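Local coordinates for putative GGDEF domain protein (Pseudomonas aeruginosa, PDB 7E6G) that probably acts as a diguanylate cyclase, condensing two GTP molecules into the bacterial second messenger cyclic di-GMP in a magnesium-dependent reaction, at residues A[184-189]-A[198-203]. Numbering follows the deposited sequence.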
# COMPACT_ATOMS: atom_id res chain seq x y z
N PHE A 184 -2.59 -36.28 33.84
CA PHE A 184 -2.08 -35.82 32.57
C PHE A 184 -2.47 -36.81 31.49
O PHE A 184 -2.49 -38.02 31.71
CB PHE A 184 -0.55 -35.66 32.59
CG PHE A 184 -0.03 -34.65 33.59
CD1 PHE A 184 0.23 -35.03 34.90
CD2 PHE A 184 0.24 -33.34 33.21
CE1 PHE A 184 0.73 -34.12 35.81
CE2 PHE A 184 0.74 -32.42 34.12
CZ PHE A 184 0.98 -32.81 35.42
N LEU A 185 -2.77 -36.30 30.31
CA LEU A 185 -3.13 -37.13 29.17
C LEU A 185 -2.08 -36.95 28.10
O LEU A 185 -1.87 -35.83 27.60
CB LEU A 185 -4.52 -36.78 28.64
CG LEU A 185 -5.01 -37.76 27.57
CD1 LEU A 185 -5.02 -39.20 28.08
CD2 LEU A 185 -6.39 -37.38 27.08
N LEU A 186 -1.39 -38.02 27.77
CA LEU A 186 -0.43 -38.06 26.67
C LEU A 186 -1.17 -38.57 25.43
O LEU A 186 -1.81 -39.62 25.48
CB LEU A 186 0.75 -38.98 27.02
CG LEU A 186 1.95 -38.43 27.83
CD1 LEU A 186 1.56 -37.55 29.03
CD2 LEU A 186 2.84 -39.58 28.30
N LEU A 187 -1.11 -37.81 24.35
CA LEU A 187 -1.58 -38.24 23.05
C LEU A 187 -0.38 -38.41 22.13
O LEU A 187 0.35 -37.45 21.84
CB LEU A 187 -2.58 -37.26 22.46
CG LEU A 187 -2.99 -37.58 21.02
CD1 LEU A 187 -4.04 -38.64 20.99
CD2 LEU A 187 -3.54 -36.33 20.38
N LEU A 188 -0.14 -39.65 21.69
CA LEU A 188 0.89 -39.87 20.69
C LEU A 188 0.22 -40.12 19.35
O LEU A 188 -0.32 -41.22 19.12
CB LEU A 188 1.80 -41.05 21.07
CG LEU A 188 2.26 -41.13 22.52
CD1 LEU A 188 3.33 -42.19 22.67
CD2 LEU A 188 2.76 -39.78 22.98
N PRO A 189 0.20 -39.14 18.46
CA PRO A 189 -0.50 -39.31 17.19
C PRO A 189 0.31 -40.14 16.22
O PRO A 189 1.55 -40.16 16.26
CB PRO A 189 -0.66 -37.87 16.69
CG PRO A 189 0.53 -37.16 17.25
CD PRO A 189 0.90 -37.85 18.54
N PRO A 198 8.63 -47.63 24.30
CA PRO A 198 9.88 -46.93 24.65
C PRO A 198 9.69 -45.48 25.06
O PRO A 198 10.25 -45.05 26.09
CB PRO A 198 10.72 -47.06 23.37
CG PRO A 198 10.22 -48.27 22.72
CD PRO A 198 8.74 -48.33 23.01
N VAL A 199 8.93 -44.69 24.29
CA VAL A 199 8.70 -43.29 24.65
C VAL A 199 8.06 -43.21 26.03
O VAL A 199 8.51 -42.44 26.89
CB VAL A 199 7.84 -42.58 23.59
CG1 VAL A 199 7.61 -41.14 23.99
CG2 VAL A 199 8.47 -42.68 22.21
N LEU A 200 7.01 -44.00 26.27
CA LEU A 200 6.34 -43.98 27.56
C LEU A 200 7.29 -44.35 28.69
O LEU A 200 7.26 -43.74 29.77
CB LEU A 200 5.14 -44.93 27.54
CG LEU A 200 3.99 -44.57 26.59
CD1 LEU A 200 2.83 -45.56 26.70
CD2 LEU A 200 3.49 -43.15 26.82
N GLU A 201 8.15 -45.35 28.48
CA GLU A 201 9.08 -45.72 29.54
C GLU A 201 10.08 -44.60 29.81
O GLU A 201 10.51 -44.41 30.95
CB GLU A 201 9.80 -47.03 29.21
CG GLU A 201 8.98 -48.28 29.53
CD GLU A 201 8.27 -48.23 30.89
OE1 GLU A 201 8.96 -48.17 31.95
OE2 GLU A 201 7.01 -48.26 30.92
N ARG A 202 10.44 -43.84 28.78
CA ARG A 202 11.33 -42.70 29.01
C ARG A 202 10.62 -41.58 29.76
O ARG A 202 11.22 -40.90 30.60
CB ARG A 202 11.89 -42.19 27.69
CG ARG A 202 13.26 -42.73 27.39
CD ARG A 202 13.84 -42.10 26.15
NE ARG A 202 13.28 -42.71 24.95
CZ ARG A 202 12.45 -42.09 24.13
NH1 ARG A 202 12.10 -40.82 24.38
NH2 ARG A 202 11.97 -42.73 23.07
N VAL A 203 9.34 -41.38 29.48
CA VAL A 203 8.53 -40.43 30.23
C VAL A 203 8.46 -40.81 31.70
O VAL A 203 8.59 -39.96 32.60
CB VAL A 203 7.14 -40.35 29.60
CG1 VAL A 203 6.19 -39.57 30.48
CG2 VAL A 203 7.27 -39.75 28.22
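Leu186 and Leu188 of strand 183-188 pack against Leu200 and Val203 of helix 193-208 in a buried, wholly apolar helix-on-sheet contact within the GGDEF domain. Strand and helix follow one another in the chain, and their segments run roughly antiparallel, at 150°; their axes come within 11.4 Å at closest approach, so side chains alone bridge the gap. The strand is an inner member of the central mixed sheet: its backbone is hydrogen-bonded to Ala136 of strand 134-140 at Leu186 and to Gly177 of strand 175-178 at Leu185. Alternation along the strand sends Leu186 and Leu188 to this helix, while Leu185 and Leu187 face helix 112-128. On the face turned to helix 193-208, Leu200 also touches Ala136 and Val203 meets Met166 of helix 152-168. The magnesium-binding Asp139 lies further off, its side chain about 11 Å from that of Leu186.

One methyl of Leu186, CD2, makes two of the three closest side-chain contacts. With CG anti to its own carbonyl carbon (chi1 -85°), this methyl meets two residues about one helical turn apart. Leu200 slides past it in the opposite direction, its CD2 3.9 Å from Leu186 CD2. The same CD2 of Leu200 also lies 4.3 Å from Leu188 CD1, bridging both strand leucines. Val203 instead comes tip to tip, with Leu186 CD2 4.0 Å from Val203 CG1.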